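Local structure of hypothetical protein VPA1032 (Vibrio parahaemolyticus, 1ZBP) at residues F37-C42 / T182-S187; L176-A181 / V188-E193. The protein is of unknown function but is an alpha-beta member of the ImpE family, with N-terminal helices packed against a mainly antiparallel beta region. One frame throughout, in Å; residues are numbered along the deposited sequence.

Interaction 1 (F37-C42 / T182-S187)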
loop_
_atom_site.group_PDB
_atom_site.type_symbol
_atom_site.label_atom_id
_atom_site.label_comp_id
_atom_site.label_asym_id
_atom_site.label_seq_id
_atom_site.Cartn_x
_atom_site.Cartn_y
_atom_site.Cartn_z
ATOM N N PHE A 37 -7.974 -15.323 -10.641
ATOM C CA PHE A 37 -8.775 -15.412 -9.418
ATOM C C PHE A 37 -7.930 -15.027 -8.182
ATOM O O PHE A 37 -8.462 -14.553 -7.173
ATOM C CB PHE A 37 -9.333 -16.840 -9.281
ATOM C CG PHE A 37 -10.031 -17.110 -7.974
ATOM C CD1 PHE A 37 -11.024 -16.256 -7.506
ATOM C CD2 PHE A 37 -9.680 -18.216 -7.199
ATOM C CE1 PHE A 37 -11.653 -16.492 -6.285
ATOM C CE2 PHE A 37 -10.304 -18.459 -5.977
ATOM C CZ PHE A 37 -11.292 -17.592 -5.521
ATOM N N ILE A 38 -6.612 -15.221 -8.277
ATOM C CA ILE A 38 -5.691 -14.889 -7.189
ATOM C C ILE A 38 -5.492 -13.372 -7.111
ATOM O O ILE A 38 -5.441 -12.790 -6.019
ATOM C CB ILE A 38 -4.307 -15.564 -7.394
ATOM C CG1 ILE A 38 -4.450 -17.080 -7.296
ATOM C CG2 ILE A 38 -3.315 -15.071 -6.338
ATOM C CD1 ILE A 38 -3.278 -17.841 -7.848
ATOM N N GLU A 39 -5.372 -12.736 -8.274
ATOM C CA GLU A 39 -5.169 -11.292 -8.321
ATOM C C GLU A 39 -6.347 -10.569 -7.686
ATOM O O GLU A 39 -6.165 -9.725 -6.801
ATOM C CB GLU A 39 -4.966 -10.813 -9.764
ATOM C CG GLU A 39 -3.534 -10.946 -10.257
ATOM C CD GLU A 39 -3.334 -10.386 -11.656
ATOM O OE1 GLU A 39 -2.170 -10.172 -12.050
ATOM O OE2 GLU A 39 -4.337 -10.174 -12.370
ATOM N N LEU A 40 -7.555 -10.917 -8.118
ATOM C CA LEU A 40 -8.761 -10.290 -7.586
ATOM C C LEU A 40 -9.005 -10.656 -6.123
ATOM O O LEU A 40 -9.855 -10.059 -5.455
ATOM C CB LEU A 40 -9.973 -10.663 -8.449
ATOM C CG LEU A 40 -9.806 -10.377 -9.958
ATOM C CD1 LEU A 40 -11.090 -10.713 -10.704
ATOM C CD2 LEU A 40 -9.432 -8.914 -10.175
ATOM N N LEU A 41 -8.265 -11.641 -5.624
ATOM C CA LEU A 41 -8.389 -12.052 -4.224
ATOM C C LEU A 41 -7.540 -11.134 -3.340
ATOM O O LEU A 41 -7.906 -10.823 -2.200
ATOM C CB LEU A 41 -7.933 -13.503 -4.052
ATOM C CG LEU A 41 -9.015 -14.550 -4.351
ATOM C CD1 LEU A 41 -8.402 -15.941 -4.337
ATOM C CD2 LEU A 41 -10.137 -14.449 -3.314
ATOM N N CYS A 42 -6.400 -10.705 -3.874
ATOM C CA CYS A 42 -5.521 -9.806 -3.133
ATOM C C CYS A 42 -6.160 -8.418 -3.037
ATOM O O CYS A 42 -6.047 -7.742 -2.012
ATOM C CB CYS A 42 -4.156 -9.727 -3.809
ATOM S SG CYS A 42 -3.266 -11.287 -3.722
ATOM N N THR A 182 0.790 -3.246 -15.170
ATOM C CA THR A 182 0.793 -4.087 -16.347
ATOM C C THR A 182 0.035 -5.360 -16.045
ATOM O O THR A 182 0.228 -6.381 -16.695
ATOM C CB THR A 182 2.232 -4.395 -16.775
ATOM O OG1 THR A 182 2.894 -5.135 -15.743
ATOM C CG2 THR A 182 2.988 -3.086 -17.018
ATOM N N SER A 183 -0.850 -5.274 -15.061
ATOM C CA SER A 183 -1.650 -6.412 -14.644
ATOM C C SER A 183 -2.724 -5.881 -13.723
ATOM O O SER A 183 -2.587 -4.787 -13.192
ATOM C CB SER A 183 -0.783 -7.393 -13.868
ATOM O OG SER A 183 -0.604 -6.920 -12.537
ATOM N N LEU A 184 -3.776 -6.671 -13.525
ATOM C CA LEU A 184 -4.902 -6.300 -12.674
ATOM C C LEU A 184 -4.460 -5.916 -11.253
ATOM O O LEU A 184 -4.680 -4.787 -10.798
ATOM C CB LEU A 184 -5.894 -7.470 -12.585
ATOM C CG LEU A 184 -6.318 -8.187 -13.881
ATOM C CD1 LEU A 184 -6.886 -9.553 -13.547
ATOM C CD2 LEU A 184 -7.350 -7.350 -14.650
ATOM N N LEU A 185 -3.851 -6.867 -10.550
ATOM C CA LEU A 185 -3.397 -6.635 -9.181
ATOM C C LEU A 185 -2.425 -5.456 -9.077
ATOM O O LEU A 185 -2.506 -4.651 -8.144
ATOM C CB LEU A 185 -2.741 -7.899 -8.636
ATOM C CG LEU A 185 -2.149 -7.846 -7.222
ATOM C CD1 LEU A 185 -3.149 -7.233 -6.241
ATOM C CD2 LEU A 185 -1.774 -9.250 -6.798
ATOM N N GLU A 186 -1.505 -5.352 -10.029
ATOM C CA GLU A 186 -0.549 -4.258 -10.003
ATOM C C GLU A 186 -1.209 -2.877 -9.986
ATOM O O GLU A 186 -0.547 -1.875 -9.719
ATOM C CB GLU A 186 0.427 -4.364 -11.181
ATOM C CG GLU A 186 1.357 -5.566 -11.129
ATOM C CD GLU A 186 2.499 -5.443 -12.119
ATOM O OE1 GLU A 186 2.438 -4.530 -12.960
ATOM O OE2 GLU A 186 3.459 -6.246 -12.063
ATOM N N SER A 187 -2.508 -2.814 -10.264
ATOM C CA SER A 187 -3.202 -1.528 -10.244
ATOM C C SER A 187 -3.227 -0.963 -8.818
ATOM O O SER A 187 -3.141 0.256 -8.642
ATOM C CB SER A 187 -4.628 -1.662 -10.805
ATOM O OG SER A 187 -5.384 -2.617 -10.084
#
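Leu-185 has CG anti to its backbone N (chi1 178°), and Glu-39 carries its own CG beside the backbone N (chi1 -84°); with these settings the two side chains meet where helix 31-44 touches the loop that joins strands 173-178 and 189-196. The glutamate then runs on extended, and its aliphatic part lies obliquely against the leucine, CG of Glu-39 coming to 3.5 Å from CB of Leu-185. Backbones are close here too, the CA atoms of Glu-39 and Leu-185 being 5.1 Å apart. One turn along the helix, CB of Cys-42 sits 3.6 Å from CD1 of Leu-185. SG of Cys-42 is 4.0 Å from CD2 of Leu-185, so the leucine's branches rest on the cysteine and its stem on the glutamate. At the far end of Glu-39, OE1 stops 3.6 Å from CB of Ser-183, and the chain crosses Leu-184 at about a right angle. Behind it, CD2 of Leu-40 approaches CD1 of Leu-184 more loosely, at 4.3 Å, and both leucines also touch Leu-8. The loop keeps its own shape: Glu-186 OE1 takes bonds from both N and OG1 of Thr-182 on the same face of its carboxylate. Helices 13-25 and 47-60 pack on other sides of the helix. No hydrogen bond spans the two segments, which implies that helix and loop are held by van der Waals packing, with the aliphatic stem of a partly exposed glutamate at the centre of the contact.

Interaction 2 (L176-A181 / V188-E193); sequences LEIKSA and VWRPVE
Ile-178 lays its CG2 against CG of Arg-190, 3.8 Å away, the two side chains crossing at about a right angle. They belong to a beta hairpin of strands 173-178 and 189-196, neighbours in a larger antiparallel sheet, whose short segments run at 153° to each other. Glu-177 and Glu-193 form the hydrogen-bonded pair, each backbone N donating to the other's O, at 2.8 Å for Glu-177 N to Glu-193 O. Next comes the non-hydrogen-bonded pair, Ile-178 and Val-192, which turn their side chains to the opposite face from the two glutamates; CG2 of Ile-178 lies 4.3 Å from CG1 of Val-192. Lys-179 N then bonds to Pro-191 O, and from there the strands part into the connecting loop. On the glutamate face the side chains of Glu-177 and Glu-193 lie side by side and point the same way, their carboxylate planes 62° apart. Glu-177 OE2 and Glu-193 OE1, two acceptors, are only 3.2 Å apart, and Glu-203 adds a third like charge. This cluster would be expected to disfavour full ionisation. Lys-179 crosses Pro-191, the bend at chi3 setting its CE 3.7 Å from CB of Pro-191; NZ of Lys-179 remains 4.0 Å from Glu-193 OE2, beyond a salt bridge but probably still easing the repulsion. At the loop end of the hairpin, Arg-190, bent at chi2 and chi3, gives NE to Glu-186 O and NH1 to Ser-187 O, while NH2 donates in the guanidinium plane to Lys-179 O, a 3.0 Å bond with 164° at the hydrogen.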
loop_
_atom_site.group_PDB
_atom_site.type_symbol
_atom_site.label_atom_id
_atom_site.label_comp_id
_atom_site.label_asym_id
_atom_site.label_seq_id
_atom_site.Cartn_x
_atom_site.Cartn_y
_atom_site.Cartn_z
ATOM N N LEU A 176 12.272 8.257 -6.445
ATOM C CA LEU A 176 11.155 7.309 -6.371
ATOM C C LEU A 176 10.486 7.294 -7.730
ATOM O O LEU A 176 10.282 8.338 -8.342
ATOM C CB LEU A 176 10.153 7.727 -5.277
ATOM C CG LEU A 176 9.049 6.762 -4.812
ATOM C CD1 LEU A 176 7.900 6.833 -5.758
ATOM C CD2 LEU A 176 9.581 5.334 -4.696
ATOM N N GLU A 177 10.167 6.108 -8.216
ATOM C CA GLU A 177 9.521 5.994 -9.508
ATOM C C GLU A 177 8.369 5.010 -9.413
ATOM O O GLU A 177 8.547 3.861 -8.995
ATOM C CB GLU A 177 10.523 5.529 -10.571
ATOM C CG GLU A 177 9.935 5.379 -11.980
ATOM C CD GLU A 177 10.817 4.558 -12.928
ATOM O OE1 GLU A 177 10.376 4.314 -14.082
ATOM O OE2 GLU A 177 11.941 4.154 -12.524
ATOM N N ILE A 178 7.183 5.472 -9.785
ATOM C CA ILE A 178 6.009 4.619 -9.752
ATOM C C ILE A 178 5.709 4.199 -11.182
ATOM O O ILE A 178 5.439 5.033 -12.041
ATOM C CB ILE A 178 4.815 5.363 -9.167
ATOM C CG1 ILE A 178 5.217 5.975 -7.820
ATOM C CG2 ILE A 178 3.645 4.401 -8.969
ATOM C CD1 ILE A 178 4.108 6.721 -7.143
ATOM N N LYS A 179 5.785 2.898 -11.427
ATOM C CA LYS A 179 5.557 2.353 -12.751
ATOM C C LYS A 179 4.081 2.235 -13.069
ATOM O O LYS A 179 3.221 2.395 -12.200
ATOM C CB LYS A 179 6.265 0.989 -12.886
ATOM C CG LYS A 179 7.766 1.108 -13.184
ATOM C CD LYS A 179 8.588 -0.060 -12.627
ATOM C CE LYS A 179 8.062 -1.430 -13.082
ATOM N NZ LYS A 179 8.910 -2.597 -12.629
ATOM N N SER A 180 3.782 1.999 -14.337
ATOM C CA SER A 180 2.397 1.845 -14.751
ATOM C C SER A 180 2.065 0.382 -14.535
ATOM O O SER A 180 2.941 -0.484 -14.640
ATOM C CB SER A 180 2.239 2.240 -16.213
ATOM O OG SER A 180 2.412 3.657 -16.343
ATOM N N ALA A 181 0.810 0.119 -14.186
ATOM C CA ALA A 181 0.345 -1.237 -13.926
ATOM C C ALA A 181 0.288 -2.022 -15.218
ATOM O O ALA A 181 -0.200 -1.535 -16.235
ATOM C CB ALA A 181 -1.028 -1.209 -13.273
ATOM N N VAL A 188 -3.330 -1.839 -7.810
ATOM C CA VAL A 188 -3.324 -1.407 -6.401
ATOM C C VAL A 188 -2.011 -1.741 -5.657
ATOM O O VAL A 188 -1.745 -1.175 -4.599
ATOM C CB VAL A 188 -4.549 -1.969 -5.584
ATOM C CG1 VAL A 188 -5.847 -1.341 -6.094
ATOM C CG2 VAL A 188 -4.625 -3.469 -5.687
ATOM N N TRP A 189 -1.211 -2.668 -6.193
ATOM C CA TRP A 189 0.106 -3.029 -5.620
ATOM C C TRP A 189 1.070 -2.746 -6.765
ATOM O O TRP A 189 1.422 -3.648 -7.540
ATOM C CB TRP A 189 0.187 -4.515 -5.228
ATOM C CG TRP A 189 -0.650 -4.871 -4.018
ATOM C CD1 TRP A 189 -1.325 -4.005 -3.221
ATOM C CD2 TRP A 189 -0.881 -6.177 -3.472
ATOM N NE1 TRP A 189 -1.972 -4.683 -2.210
ATOM C CE2 TRP A 189 -1.719 -6.020 -2.345
ATOM C CE3 TRP A 189 -0.462 -7.467 -3.828
ATOM C CZ2 TRP A 189 -2.154 -7.098 -1.569
ATOM C CZ3 TRP A 189 -0.892 -8.543 -3.055
ATOM C CH2 TRP A 189 -1.732 -8.349 -1.939
ATOM N N ARG A 190 1.491 -1.486 -6.864
ATOM C CA ARG A 190 2.340 -1.024 -7.957
ATOM C C ARG A 190 3.840 -1.204 -7.797
ATOM O O ARG A 190 4.412 -0.921 -6.743
ATOM C CB ARG A 190 2.035 0.455 -8.235
ATOM C CG ARG A 190 2.351 0.937 -9.662
ATOM C CD ARG A 190 1.377 0.378 -10.705
ATOM N NE ARG A 190 0.012 0.846 -10.480
ATOM C CZ ARG A 190 -0.386 2.101 -10.661
ATOM N NH1 ARG A 190 -1.652 2.440 -10.433
ATOM N NH2 ARG A 190 0.481 3.010 -11.094
ATOM N N PRO A 191 4.501 -1.689 -8.861
ATOM C CA PRO A 191 5.945 -1.893 -8.816
ATOM C C PRO A 191 6.599 -0.523 -8.754
ATOM O O PRO A 191 6.169 0.411 -9.438
ATOM C CB PRO A 191 6.235 -2.614 -10.132
ATOM C CG PRO A 191 4.941 -3.369 -10.394
ATOM C CD PRO A 191 3.923 -2.306 -10.067
ATOM N N VAL A 192 7.611 -0.383 -7.910
ATOM C CA VAL A 192 8.292 0.896 -7.800
ATOM C C VAL A 192 9.794 0.702 -7.707
ATOM O O VAL A 192 10.276 -0.305 -7.175
ATOM C CB VAL A 192 7.812 1.700 -6.560
ATOM C CG1 VAL A 192 6.325 2.026 -6.674
ATOM C CG2 VAL A 192 8.087 0.925 -5.291
ATOM N N GLU A 193 10.523 1.663 -8.262
ATOM C CA GLU A 193 11.984 1.676 -8.245
ATOM C C GLU A 193 12.323 2.851 -7.345
ATOM O O GLU A 193 11.812 3.948 -7.558
ATOM C CB GLU A 193 12.552 1.951 -9.645
ATOM C CG GLU A 193 13.319 0.793 -10.285
ATOM C CD GLU A 193 12.573 0.177 -11.461
ATOM O OE1 GLU A 193 12.127 0.945 -12.352
ATOM O OE2 GLU A 193 12.448 -1.072 -11.499
#

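The loop of interaction 1 is the connection of the hairpin in interaction 2, so the two contacts share one continuous piece of chain. Interaction 2 builds the sheet with neighbouring strands through backbone bonds, whereas interaction 1 brings the helical region, distant in sequence, against the loop without any hydrogen bond. Both are partly buried, and each has a charged side chain at its centre, Glu-39 by its stem and Arg-190 through its bonds. They meet directly where CB of Cys-42 lies 3.4 Å from CH2 of Trp-189, and again where Glu-186 packs on Pro-191. Arg-190, from the strand side, thereby ties the helix-facing loop to the hairpin.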